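Local coordinates for protein LYND (Lyngbya aestuarii, PDB 4V1T) that probably catalyses the ATP-dependent cyclodehydration of cysteine residues in a precursor peptide to give thiazolines, at residues B[54-59]-B[66-71]; B[127-132]-B[255-260]; B[158-163]-B[216-221]; B[441-446]-B[450-455]; B[505-510]-B[714-719]. All coordinates share one frame; numbering follows the deposited sequence.

Contact 1 of 5, residues B[54-59]-B[66-71]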
# COMPACT_ATOMS: atom_id res chain seq x y z
N GLN B 54 40.54 34.80 -1.94
CA GLN B 54 41.37 34.09 -0.97
C GLN B 54 41.81 32.71 -1.46
O GLN B 54 42.92 32.28 -1.17
CB GLN B 54 40.61 33.96 0.35
CG GLN B 54 40.49 35.27 1.11
CD GLN B 54 39.32 35.25 2.08
OE1 GLN B 54 38.23 35.69 1.74
NE2 GLN B 54 39.55 34.73 3.27
N ILE B 55 40.94 32.03 -2.19
CA ILE B 55 41.24 30.71 -2.73
C ILE B 55 42.29 30.81 -3.83
O ILE B 55 43.18 29.95 -3.93
CB ILE B 55 39.99 30.02 -3.31
CG1 ILE B 55 38.95 29.80 -2.19
CG2 ILE B 55 40.34 28.68 -3.96
CD1 ILE B 55 37.55 29.52 -2.70
N VAL B 56 42.19 31.85 -4.66
CA VAL B 56 43.11 32.04 -5.77
C VAL B 56 44.55 32.25 -5.28
O VAL B 56 45.50 31.79 -5.91
CB VAL B 56 42.69 33.24 -6.66
CG1 VAL B 56 43.74 33.54 -7.72
CG2 VAL B 56 41.35 32.95 -7.32
N GLU B 57 44.69 32.96 -4.16
CA GLU B 57 46.01 33.18 -3.58
C GLU B 57 46.42 31.99 -2.72
O GLU B 57 47.59 31.61 -2.67
CB GLU B 57 46.04 34.49 -2.77
CG GLU B 57 45.89 34.36 -1.26
CD GLU B 57 46.13 35.67 -0.54
OE1 GLU B 57 46.42 36.69 -1.22
OE2 GLU B 57 46.06 35.69 0.71
N LYS B 58 45.45 31.39 -2.04
CA LYS B 58 45.71 30.19 -1.24
C LYS B 58 46.26 29.07 -2.13
O LYS B 58 47.02 28.22 -1.67
CB LYS B 58 44.43 29.76 -0.53
CG LYS B 58 44.56 28.50 0.32
CD LYS B 58 45.52 28.70 1.48
CE LYS B 58 45.40 27.55 2.47
NZ LYS B 58 46.42 27.66 3.55
N LEU B 59 45.88 29.09 -3.41
CA LEU B 59 46.33 28.10 -4.38
C LEU B 59 47.25 28.70 -5.43
O LEU B 59 47.44 28.13 -6.50
CB LEU B 59 45.12 27.43 -5.05
CG LEU B 59 44.34 26.39 -4.25
CD1 LEU B 59 43.13 25.95 -5.05
CD2 LEU B 59 45.21 25.19 -3.89
N GLU B 66 42.10 30.86 -13.74
CA GLU B 66 41.14 30.47 -14.76
C GLU B 66 40.70 29.02 -14.61
O GLU B 66 39.58 28.67 -14.97
CB GLU B 66 41.70 30.70 -16.16
CG GLU B 66 41.29 32.04 -16.75
CD GLU B 66 41.88 32.30 -18.13
OE1 GLU B 66 43.07 31.99 -18.34
OE2 GLU B 66 41.14 32.81 -19.00
N TYR B 67 41.59 28.17 -14.09
CA TYR B 67 41.24 26.80 -13.78
C TYR B 67 40.27 26.76 -12.60
O TYR B 67 39.26 26.07 -12.65
CB TYR B 67 42.48 25.96 -13.46
CG TYR B 67 43.26 25.47 -14.67
CD1 TYR B 67 43.03 26.01 -15.94
CD2 TYR B 67 44.23 24.49 -14.55
CE1 TYR B 67 43.74 25.57 -17.04
CE2 TYR B 67 44.94 24.04 -15.64
CZ TYR B 67 44.69 24.59 -16.89
OH TYR B 67 45.41 24.15 -17.99
N ILE B 68 40.60 27.52 -11.56
CA ILE B 68 39.72 27.63 -10.39
C ILE B 68 38.33 28.10 -10.82
O ILE B 68 37.32 27.54 -10.40
CB ILE B 68 40.31 28.59 -9.34
CG1 ILE B 68 41.65 28.05 -8.84
CG2 ILE B 68 39.33 28.79 -8.19
CD1 ILE B 68 42.37 28.93 -7.84
N ASP B 69 38.29 29.12 -11.67
CA ASP B 69 37.02 29.62 -12.22
C ASP B 69 36.22 28.51 -12.90
O ASP B 69 35.04 28.32 -12.61
CB ASP B 69 37.28 30.76 -13.20
CG ASP B 69 37.80 32.01 -12.52
OD1 ASP B 69 37.67 32.12 -11.28
OD2 ASP B 69 38.33 32.89 -13.23
N TYR B 70 36.86 27.78 -13.80
CA TYR B 70 36.19 26.71 -14.52
C TYR B 70 35.64 25.64 -13.58
O TYR B 70 34.56 25.10 -13.80
CB TYR B 70 37.16 26.06 -15.50
CG TYR B 70 36.55 24.94 -16.32
CD1 TYR B 70 35.69 25.21 -17.37
CD2 TYR B 70 36.85 23.61 -16.04
CE1 TYR B 70 35.14 24.19 -18.13
CE2 TYR B 70 36.31 22.58 -16.79
CZ TYR B 70 35.46 22.87 -17.83
OH TYR B 70 34.93 21.84 -18.56
N VAL B 71 36.39 25.33 -12.52
CA VAL B 71 35.95 24.33 -11.55
C VAL B 71 34.68 24.79 -10.83
O VAL B 71 33.73 24.03 -10.68
CB VAL B 71 37.06 24.02 -10.52
CG1 VAL B 71 36.52 23.22 -9.34
CG2 VAL B 71 38.19 23.26 -11.18

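Contact 2 of 5, residues B[127-132]-B[255-260]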
# COMPACT_ATOMS: atom_id res chain seq x y z
N VAL B 127 -0.35 30.43 22.22
CA VAL B 127 -0.00 31.33 21.13
C VAL B 127 1.41 31.87 21.34
O VAL B 127 2.18 32.03 20.39
CB VAL B 127 -1.00 32.50 21.03
CG1 VAL B 127 -0.55 33.51 19.98
CG2 VAL B 127 -2.39 31.98 20.69
N ALA B 128 1.75 32.13 22.59
CA ALA B 128 3.06 32.67 22.94
C ALA B 128 4.16 31.63 22.73
O ALA B 128 5.27 31.96 22.34
CB ALA B 128 3.06 33.16 24.38
N ALA B 129 3.85 30.36 22.98
CA ALA B 129 4.81 29.28 22.81
C ALA B 129 5.18 29.10 21.34
O ALA B 129 6.35 28.92 21.01
CB ALA B 129 4.26 27.98 23.37
N LEU B 130 4.17 29.12 20.47
CA LEU B 130 4.42 29.01 19.04
C LEU B 130 5.25 30.19 18.57
O LEU B 130 6.12 30.04 17.73
CB LEU B 130 3.11 28.95 18.25
CG LEU B 130 3.26 28.85 16.72
CD1 LEU B 130 4.11 27.65 16.32
CD2 LEU B 130 1.90 28.76 16.05
N THR B 131 4.97 31.37 19.14
CA THR B 131 5.71 32.59 18.82
C THR B 131 7.18 32.39 19.15
O THR B 131 8.06 32.72 18.35
CB THR B 131 5.15 33.81 19.59
OG1 THR B 131 3.79 34.06 19.18
CG2 THR B 131 5.99 35.06 19.34
N THR B 132 7.44 31.83 20.32
CA THR B 132 8.79 31.53 20.75
C THR B 132 9.44 30.50 19.82
O THR B 132 10.59 30.65 19.41
CB THR B 132 8.80 31.01 22.20
OG1 THR B 132 8.22 32.01 23.04
CG2 THR B 132 10.23 30.73 22.69
N THR B 255 5.34 19.32 20.78
CA THR B 255 5.63 18.55 19.57
C THR B 255 4.86 19.12 18.39
O THR B 255 5.39 19.23 17.29
CB THR B 255 5.24 17.06 19.74
OG1 THR B 255 6.16 16.42 20.64
CG2 THR B 255 5.28 16.33 18.40
N GLY B 256 3.61 19.48 18.62
CA GLY B 256 2.77 20.04 17.58
C GLY B 256 3.17 21.44 17.15
O GLY B 256 3.12 21.77 15.96
N LEU B 257 3.55 22.28 18.11
CA LEU B 257 3.89 23.66 17.81
C LEU B 257 5.26 23.79 17.12
O LEU B 257 5.44 24.64 16.24
CB LEU B 257 3.87 24.48 19.10
CG LEU B 257 2.51 24.59 19.79
CD1 LEU B 257 2.65 25.31 21.13
CD2 LEU B 257 1.48 25.28 18.92
N GLN B 258 6.21 22.96 17.52
CA GLN B 258 7.54 22.97 16.92
C GLN B 258 7.46 22.40 15.50
O GLN B 258 8.08 22.92 14.57
CB GLN B 258 8.52 22.17 17.78
CG GLN B 258 8.78 22.77 19.16
CD GLN B 258 9.60 24.04 19.12
OE1 GLN B 258 10.04 24.48 18.06
NE2 GLN B 258 9.82 24.63 20.28
N PHE B 259 6.69 21.34 15.36
CA PHE B 259 6.39 20.75 14.06
C PHE B 259 5.75 21.80 13.16
O PHE B 259 6.12 21.96 12.00
CB PHE B 259 5.47 19.55 14.26
CG PHE B 259 5.42 18.59 13.11
CD1 PHE B 259 5.89 18.92 11.85
CD2 PHE B 259 4.87 17.33 13.30
CE1 PHE B 259 5.82 18.01 10.81
CE2 PHE B 259 4.78 16.42 12.26
CZ PHE B 259 5.27 16.76 11.02
N ALA B 260 4.79 22.54 13.70
CA ALA B 260 4.13 23.60 12.94
C ALA B 260 5.13 24.69 12.54
O ALA B 260 5.08 25.21 11.43
CB ALA B 260 3.00 24.19 13.74

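Contact 3 of 5, residues B[158-163]-B[216-221]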
# COMPACT_ATOMS: atom_id res chain seq x y z
N THR B 158 -6.48 26.28 16.27
CA THR B 158 -7.84 25.92 16.66
C THR B 158 -7.82 24.69 17.53
O THR B 158 -6.81 23.98 17.58
CB THR B 158 -8.74 25.66 15.43
OG1 THR B 158 -10.10 25.52 15.85
CG2 THR B 158 -8.30 24.39 14.68
N ASP B 159 -8.93 24.45 18.23
CA ASP B 159 -9.14 23.21 18.98
C ASP B 159 -10.00 22.25 18.17
O ASP B 159 -10.08 21.06 18.49
CB ASP B 159 -9.79 23.49 20.35
CG ASP B 159 -11.10 24.26 20.24
OD1 ASP B 159 -11.30 24.97 19.23
OD2 ASP B 159 -11.93 24.16 21.16
N ASP B 160 -10.62 22.76 17.12
CA ASP B 160 -11.42 21.93 16.22
C ASP B 160 -11.47 22.57 14.85
O ASP B 160 -11.55 23.80 14.74
CB ASP B 160 -12.84 21.74 16.78
CG ASP B 160 -13.56 20.58 16.13
OD1 ASP B 160 -13.42 19.44 16.62
OD2 ASP B 160 -14.27 20.81 15.13
N TYR B 161 -11.43 21.74 13.81
CA TYR B 161 -11.41 22.25 12.43
C TYR B 161 -12.79 22.66 11.90
O TYR B 161 -12.89 23.16 10.79
CB TYR B 161 -10.79 21.21 11.50
CG TYR B 161 -9.28 21.34 11.39
CD1 TYR B 161 -8.49 21.57 12.51
CD2 TYR B 161 -8.64 21.22 10.17
CE1 TYR B 161 -7.11 21.68 12.41
CE2 TYR B 161 -7.27 21.33 10.05
CZ TYR B 161 -6.51 21.56 11.17
OH TYR B 161 -5.14 21.66 11.05
N LEU B 162 -13.83 22.46 12.70
CA LEU B 162 -15.18 22.90 12.33
C LEU B 162 -15.66 24.05 13.21
O LEU B 162 -16.86 24.33 13.28
CB LEU B 162 -16.17 21.73 12.40
CG LEU B 162 -16.06 20.67 11.29
CD1 LEU B 162 -17.09 19.57 11.54
CD2 LEU B 162 -16.27 21.28 9.91
N GLN B 163 -14.73 24.74 13.86
CA GLN B 163 -15.07 25.94 14.61
C GLN B 163 -15.72 26.96 13.68
O GLN B 163 -15.12 27.36 12.69
CB GLN B 163 -13.83 26.56 15.26
CG GLN B 163 -13.40 25.88 16.56
CD GLN B 163 -14.29 26.25 17.73
OE1 GLN B 163 -15.34 26.86 17.56
NE2 GLN B 163 -13.86 25.90 18.94
N GLU B 216 -20.17 11.67 11.56
CA GLU B 216 -21.61 11.40 11.59
C GLU B 216 -22.15 11.34 13.02
O GLU B 216 -23.30 11.72 13.26
CB GLU B 216 -21.93 10.11 10.85
CG GLU B 216 -21.47 8.85 11.55
CD GLU B 216 -19.99 8.60 11.39
OE1 GLU B 216 -19.29 9.47 10.82
OE2 GLU B 216 -19.53 7.53 11.83
N VAL B 217 -21.34 10.85 13.96
CA VAL B 217 -21.74 10.84 15.36
C VAL B 217 -21.96 12.26 15.85
O VAL B 217 -23.00 12.58 16.42
CB VAL B 217 -20.69 10.14 16.25
CG1 VAL B 217 -21.06 10.29 17.73
CG2 VAL B 217 -20.57 8.67 15.87
N GLU B 218 -20.96 13.11 15.62
CA GLU B 218 -21.04 14.51 15.99
C GLU B 218 -22.25 15.17 15.33
O GLU B 218 -23.03 15.86 15.99
CB GLU B 218 -19.76 15.25 15.59
CG GLU B 218 -19.69 16.70 16.04
CD GLU B 218 -18.52 17.47 15.42
OE1 GLU B 218 -18.65 17.96 14.27
OE2 GLU B 218 -17.47 17.59 16.10
N ALA B 219 -22.40 14.95 14.03
CA ALA B 219 -23.47 15.57 13.25
C ALA B 219 -24.85 15.14 13.76
O ALA B 219 -25.79 15.94 13.76
CB ALA B 219 -23.31 15.21 11.78
N SER B 220 -24.97 13.89 14.17
CA SER B 220 -26.27 13.34 14.57
C SER B 220 -26.66 13.87 15.94
O SER B 220 -27.83 14.14 16.20
CB SER B 220 -26.23 11.81 14.58
OG SER B 220 -27.49 11.28 14.96
N VAL B 221 -25.66 14.00 16.80
CA VAL B 221 -25.82 14.60 18.11
C VAL B 221 -26.28 16.04 17.95
O VAL B 221 -27.18 16.49 18.65
CB VAL B 221 -24.49 14.55 18.91
CG1 VAL B 221 -24.45 15.61 20.01
CG2 VAL B 221 -24.28 13.16 19.49

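Contact 4 of 5, residues B[441-446]-B[450-455]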
# COMPACT_ATOMS: atom_id res chain seq x y z
N ALA B 441 -42.06 22.43 -10.00
CA ALA B 441 -43.21 22.37 -10.88
C ALA B 441 -44.16 21.28 -10.44
O ALA B 441 -43.79 20.39 -9.67
CB ALA B 441 -42.76 22.10 -12.30
N THR B 442 -45.39 21.34 -10.93
CA THR B 442 -46.37 20.28 -10.68
C THR B 442 -46.32 19.25 -11.80
O THR B 442 -45.74 19.49 -12.86
CB THR B 442 -47.79 20.83 -10.56
OG1 THR B 442 -48.30 21.13 -11.86
CG2 THR B 442 -47.84 22.08 -9.68
N LEU B 443 -46.96 18.11 -11.57
CA LEU B 443 -47.04 17.06 -12.58
C LEU B 443 -47.65 17.59 -13.87
O LEU B 443 -47.26 17.19 -14.96
CB LEU B 443 -47.86 15.87 -12.05
CG LEU B 443 -48.00 14.62 -12.93
CD1 LEU B 443 -48.18 13.40 -12.05
CD2 LEU B 443 -49.19 14.71 -13.89
N ALA B 444 -48.60 18.52 -13.72
CA ALA B 444 -49.35 19.05 -14.85
C ALA B 444 -48.51 19.94 -15.76
O ALA B 444 -48.54 19.79 -16.98
CB ALA B 444 -50.57 19.82 -14.36
N GLU B 445 -47.75 20.86 -15.17
CA GLU B 445 -47.01 21.86 -15.95
C GLU B 445 -46.00 21.18 -16.85
O GLU B 445 -45.74 21.64 -17.96
CB GLU B 445 -46.29 22.87 -15.04
CG GLU B 445 -47.02 23.21 -13.76
CD GLU B 445 -46.41 24.38 -13.03
OE1 GLU B 445 -45.26 24.26 -12.56
OE2 GLU B 445 -47.08 25.42 -12.92
N LEU B 446 -45.43 20.07 -16.38
CA LEU B 446 -44.45 19.32 -17.16
C LEU B 446 -45.14 18.38 -18.14
O LEU B 446 -44.58 18.03 -19.18
CB LEU B 446 -43.54 18.52 -16.22
CG LEU B 446 -42.75 19.33 -15.20
CD1 LEU B 446 -41.83 18.42 -14.40
CD2 LEU B 446 -41.96 20.46 -15.85
N ALA B 450 -42.84 14.43 -17.70
CA ALA B 450 -42.84 13.99 -16.31
C ALA B 450 -43.13 12.51 -16.20
O ALA B 450 -43.94 11.97 -16.96
CB ALA B 450 -43.86 14.78 -15.51
N ILE B 451 -42.46 11.85 -15.25
CA ILE B 451 -42.71 10.46 -14.92
C ILE B 451 -43.25 10.36 -13.49
O ILE B 451 -42.60 10.76 -12.54
CB ILE B 451 -41.43 9.62 -15.08
CG1 ILE B 451 -41.17 9.41 -16.57
CG2 ILE B 451 -41.57 8.26 -14.40
CD1 ILE B 451 -39.74 9.12 -16.91
N HIS B 452 -44.47 9.85 -13.37
CA HIS B 452 -45.12 9.71 -12.07
C HIS B 452 -44.28 8.77 -11.21
O HIS B 452 -43.86 7.72 -11.68
CB HIS B 452 -46.54 9.18 -12.24
CG HIS B 452 -47.42 9.43 -11.06
ND1 HIS B 452 -47.30 8.74 -9.87
CD2 HIS B 452 -48.45 10.29 -10.88
CE1 HIS B 452 -48.21 9.16 -9.02
NE2 HIS B 452 -48.93 10.11 -9.61
N PRO B 453 -44.02 9.15 -9.94
CA PRO B 453 -43.18 8.31 -9.08
C PRO B 453 -43.69 6.88 -8.94
O PRO B 453 -42.89 5.97 -8.74
CB PRO B 453 -43.20 9.05 -7.74
CG PRO B 453 -44.36 9.97 -7.80
CD PRO B 453 -44.48 10.36 -9.23
N GLU B 454 -44.99 6.67 -9.05
CA GLU B 454 -45.58 5.34 -8.90
C GLU B 454 -45.21 4.40 -10.03
O GLU B 454 -45.28 3.18 -9.87
CB GLU B 454 -47.10 5.44 -8.78
CG GLU B 454 -47.57 6.12 -7.51
CD GLU B 454 -49.08 6.08 -7.33
OE1 GLU B 454 -49.73 5.13 -7.81
OE2 GLU B 454 -49.62 7.01 -6.70
N GLN B 455 -44.81 4.95 -11.17
CA GLN B 455 -44.31 4.13 -12.27
C GLN B 455 -42.98 3.45 -11.92
O GLN B 455 -42.60 2.43 -12.51
CB GLN B 455 -44.13 4.99 -13.52
CG GLN B 455 -45.43 5.43 -14.16
CD GLN B 455 -45.19 6.22 -15.42
OE1 GLN B 455 -44.61 5.71 -16.38
NE2 GLN B 455 -45.61 7.48 -15.42

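Contact 5 of 5, residues B[505-510]-B[714-719]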
# COMPACT_ATOMS: atom_id res chain seq x y z
N LYS B 505 -36.33 13.71 -19.65
CA LYS B 505 -37.56 13.48 -18.91
C LYS B 505 -37.38 14.02 -17.49
O LYS B 505 -36.35 14.63 -17.20
CB LYS B 505 -37.91 11.99 -18.89
CG LYS B 505 -38.12 11.37 -20.27
CD LYS B 505 -39.27 12.02 -21.03
CE LYS B 505 -39.67 11.19 -22.25
NZ LYS B 505 -40.76 10.24 -21.94
N TYR B 506 -38.37 13.80 -16.63
CA TYR B 506 -38.32 14.30 -15.27
C TYR B 506 -38.85 13.30 -14.25
O TYR B 506 -39.95 12.75 -14.41
CB TYR B 506 -39.12 15.60 -15.15
CG TYR B 506 -38.49 16.77 -15.85
CD1 TYR B 506 -37.50 17.52 -15.23
CD2 TYR B 506 -38.88 17.12 -17.13
CE1 TYR B 506 -36.91 18.60 -15.87
CE2 TYR B 506 -38.30 18.19 -17.79
CZ TYR B 506 -37.32 18.93 -17.16
OH TYR B 506 -36.75 19.99 -17.82
N LEU B 507 -38.06 13.08 -13.20
CA LEU B 507 -38.48 12.33 -12.04
C LEU B 507 -38.42 13.24 -10.82
O LEU B 507 -37.65 14.19 -10.80
CB LEU B 507 -37.59 11.11 -11.80
CG LEU B 507 -37.88 9.87 -12.64
CD1 LEU B 507 -37.17 9.96 -13.96
CD2 LEU B 507 -37.46 8.61 -11.92
N PRO B 508 -39.23 12.92 -9.78
CA PRO B 508 -39.07 13.69 -8.54
C PRO B 508 -37.64 13.56 -7.99
O PRO B 508 -37.06 12.48 -8.03
CB PRO B 508 -40.11 13.08 -7.59
CG PRO B 508 -40.55 11.81 -8.23
CD PRO B 508 -40.32 11.94 -9.70
N THR B 509 -37.08 14.67 -7.52
CA THR B 509 -35.73 14.70 -6.98
C THR B 509 -35.58 13.68 -5.85
O THR B 509 -34.50 13.14 -5.64
CB THR B 509 -35.37 16.12 -6.48
OG1 THR B 509 -35.58 17.07 -7.53
CG2 THR B 509 -33.93 16.19 -6.05
N ALA B 510 -36.68 13.42 -5.15
CA ALA B 510 -36.67 12.50 -4.02
C ALA B 510 -36.30 11.07 -4.42
O ALA B 510 -35.84 10.29 -3.59
CB ALA B 510 -38.02 12.52 -3.32
N GLU B 714 -38.62 2.11 -21.09
CA GLU B 714 -37.74 3.26 -21.30
C GLU B 714 -36.60 3.25 -20.27
O GLU B 714 -36.81 2.91 -19.11
CB GLU B 714 -38.55 4.56 -21.19
CG GLU B 714 -37.74 5.83 -21.42
CD GLU B 714 -38.62 7.07 -21.41
OE1 GLU B 714 -39.67 7.05 -20.74
OE2 GLU B 714 -38.26 8.05 -22.09
N THR B 715 -35.40 3.63 -20.70
CA THR B 715 -34.24 3.66 -19.80
C THR B 715 -33.71 5.08 -19.61
O THR B 715 -33.27 5.72 -20.57
CB THR B 715 -33.10 2.76 -20.33
OG1 THR B 715 -32.26 3.51 -21.20
CG2 THR B 715 -33.65 1.55 -21.04
N LEU B 716 -33.76 5.57 -18.38
CA LEU B 716 -33.31 6.92 -18.05
C LEU B 716 -31.97 6.88 -17.33
O LEU B 716 -31.58 5.85 -16.78
CB LEU B 716 -34.33 7.63 -17.17
CG LEU B 716 -35.71 7.92 -17.77
CD1 LEU B 716 -36.64 8.50 -16.71
CD2 LEU B 716 -35.61 8.86 -18.97
N VAL B 717 -31.27 8.01 -17.33
CA VAL B 717 -30.02 8.15 -16.60
C VAL B 717 -29.92 9.50 -15.90
O VAL B 717 -30.21 10.53 -16.52
CB VAL B 717 -28.80 8.02 -17.53
CG1 VAL B 717 -27.53 7.97 -16.72
CG2 VAL B 717 -28.92 6.78 -18.41
N ILE B 718 -29.51 9.48 -14.64
CA ILE B 718 -29.13 10.70 -13.94
C ILE B 718 -27.66 10.63 -13.55
O ILE B 718 -27.24 9.76 -12.78
CB ILE B 718 -30.04 10.99 -12.72
CG1 ILE B 718 -29.53 12.21 -11.94
CG2 ILE B 718 -30.17 9.78 -11.82
CD1 ILE B 718 -29.54 13.51 -12.73
N ASP B 719 -26.87 11.54 -14.10
CA ASP B 719 -25.46 11.60 -13.80
C ASP B 719 -25.25 12.24 -12.42
O ASP B 719 -25.52 13.42 -12.23
CB ASP B 719 -24.71 12.39 -14.88
CG ASP B 719 -23.20 12.42 -14.65
OD1 ASP B 719 -22.69 11.54 -13.91
OD2 ASP B 719 -22.53 13.32 -15.19

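Contact 1 of 5, residues B[54-59]-B[66-71]
Val56 and Ile68 set the register between the C-terminal half of helix 52-58 and the start of helix 65-78, with their CA atoms 7.2 Å apart. On its own helix Ile68 alone makes the contact, against Ile55, Val56 and Leu59. Its CG1 branch lies opposite the carbonyl carbon (chi1 -62°) and stays extended at chi2 (177°), which drives CD1 forward onto the last turn of the other helix. There CD1 packs against the backbone as much as against side chains: it rests 3.8 Å from Val56 CA and 4.1 Å from Ile55 O. Two further groups close round the same methyl. Val56 CG2 lies 4.2 Å from Ile68 CD1, the two side chains crossing at a slant, and Leu59 CD1 comes equally near to that Ile68 atom from the first residue beyond the helix. The other branch is more loosely engaged, since Ile55 CG2 and Ile68 CG2 are 4.4 Å apart. All of these pairs are van der Waals contacts, as expected for a hydrophobic seam between consecutive helices in a winged helix-turn-helix domain. Around the seam, Ile55 continues onto Leu46 and Leu59 onto Leu45, while Leu59 also reaches Gln41 and Ile42 of helix 37-42; Ile68 itself touches Leu52 at the beginning of helix 52-58 and Val63 in the connection between the two helices.

Contact 2 of 5, residues B[127-132]-B[255-260]
Leu130 and Leu257 are the facing residues of helices 124-135 and 250-275, their CA atoms 5.5 Å apart where the short segments cross at -44° with an axis separation of 9.2 Å. Apolar packing comes first. Leu257 divides its two methyls between neighbouring residues of the other helix: CD1 meets Ala129 CB at 3.8 Å, and CD2 lies 4.1 Å from Leu130 CB. The small side chain of Ala129 is consistent with this close approach, which also brings Leu257 CD1 to 4.2 Å from Leu130 N. A second kind of contact joins side chain to main chain. With CG of Leu130 extended away from its own backbone N (chi1 179°), CD1 is turned across the interface to stand 3.3 Å from Leu257 O, a close carbon-to-carbonyl approach; the same methyl brushes Ala260 CB at 4.5 Å. Hydrogen bonding is confined to each helix. Thr131 OG1 donates to Val127 O over 2.9 Å, tilted 31° from the carbonyl plane, while Thr131 N reaches that oxygen from the opposite face. Beyond the pair, Leu130 also packs on Leu116 and Leu157, in strands 114-118 and 154-157 of the mixed sheet, Ala260 on Leu192, and Leu257 on Pro185, whereas Thr255 and Gln258 touch Gln258 and Thr255 of the second subunit. The chemistry is thus that of a buried contact between two helices laid over a sheet: cohesion comes from shape and from excluding water, with the Leu130 methyl set against the carbonyl of Leu257 as its one approach to a polar atom.

Contact 3 of 5, residues B[158-163]-B[216-221]
Glu218 is stretched toward Leu162 by two extended torsions, chi1 (-175°) and chi2, while Leu162 leans out with CG opposite its carbonyl carbon (chi1 -73°). The leucine belongs to a type I beta turn, Asp160 to Gln163, overlaid by an Asx turn, in the loop that leads from strand 154-157 to helix 165-176; the glutamate stands in the first turn of helix 216-225. The two side chains meet obliquely, Leu162 CD1 lying 3.5 Å from Glu218 OE1. Backbones stay well apart, the nearest CA pair (Leu162 and Glu218) being 10.9 Å distant. Asp160 OD1 and Glu218 OE2 approach to 4.5 Å, like charges that would be costly in this buried setting but for Arg215, whose NH1 forms salt bridges with Asp160 OD2 and Glu218 OE2 and is likely to stabilise both as anions. Leu162 also packs on Ala208 and Leu211 of helix 204-213, and its side chain is about 13 Å from the bound zinc ion. Within the loop, Gln163 NE2 donates to the syn lone pair of Asp159 OD1. The Asx turn itself is closed by Leu162 N, which donates to Asp160 OD2 over 3.0 Å at 154°, on the anti side and tilted out of the carboxylate plane.

Contact 4 of 5, residues B[441-446]-B[450-455]
Leu443 and His452 make the tight end of this contact, Leu446 and Ala450 the other, and both are apolar. Leu443 CD1 comes within 3.3 Å of His452 CD2; the leucine reaches it because CG is trans to N (chi1 -177°), which points the side chain across to His452. The histidine meets it with much the same first torsion. At the second point, where the chain returns after three intervening residues, Leu446 CB and Ala450 CB are 3.8 Å apart, and the Ala450 methyl also lies 4.2 Å from Leu443 O. Trp493 of strand 491-498 touches Leu443, Leu446 and Ala450 alike, while Phe485 packs edge-to-face with the His452 ring.

Hydrogen bonds serve each segment separately. Thr442 and Glu445 form a capping box at the start of helix 443-446, both of its bonds weak: Thr442 N to Glu445 OE1 at 3.3 Å, and Glu445 N to Thr442 OG1 at 3.4 Å. His452 caps the approach to the next helix, its ND1 accepting from Glu454 N over 3.2 Å at 164°, with the donor only 6° out of the ring plane. Replacing the histidine with an alanine here would probably leave Glu454 N without its capping acceptor and open a gap beside Leu443 CD1. An accepting ND1 is consistent with a neutral ring that carries its proton on NE2, so one imidazole would combine polar capping through its nitrogen with apolar packing through its carbon.

Contact 5 of 5, residues B[505-510]-B[714-719]
The antiparallel sheet of the YcaO domain brings Lys505 and Leu716 together, for strands 503-508 and 716-719 both pair with strand 491-498. Their CA atoms are 7.9 Å apart, so the contact is made by side chains. Leu716 CD2 packs against the aliphatic start of the lysine, 3.8 Å from Lys505 CG and 3.9 Å from Lys505 CB, the two side chains crossing at about a right angle. Beyond this point the lysine bends twice, at chi2 (-61°) and again at chi4 (93°), which carries the ammonium to the carboxylate of Glu714. The resulting salt bridge is led by Lys505 NZ to Glu714 OE2 at 3.3 Å, weak as a hydrogen bond, with Glu714 OE1 standing 3.6 Å from the same nitrogen. The glutamate comes to meet it with its chain extended beyond CG (chi2 175°), and Ser498 OG hydrogen-bonds OE2 as its stronger partner. Glu501 lies near Glu714 as a like charge, and Lys505 also makes a long, weak ion pair with it. With a leucine in its place, the ammonium is gone and Glu714 would probably be left facing Glu501 without a compensating charge. Deeper in, Leu507 also faces Leu716, though their modelled methyl separation is too short to be trusted. The arrangement is that of an antiparallel sheet in which strand 491-498 pairs with both, its beta hairpin with strand 503-508 being joined by a strand arriving some two hundred residues later.

How the contacts relate
Contacts 2 and 3 are buried, contacts 1 and 5 partly so, and contact 4 lies at the surface. Contact 1 stands alone at one end of the elongated chain, its centre about 60 Å from the chain's centre. Contact 3 is nested inside the loop that contact 2 closes; both involve the region of the seven-stranded sheet and touch the second subunit, yet one is apolar helix packing and the other a charged cluster. Contacts 4 and 5, centres about 11 Å apart, share the YcaO sheet and meet directly: Ile451 N lies 2.8 Å from Tyr506 O, a probable hydrogen bond. Contact 5 alone has a salt bridge between its two segments.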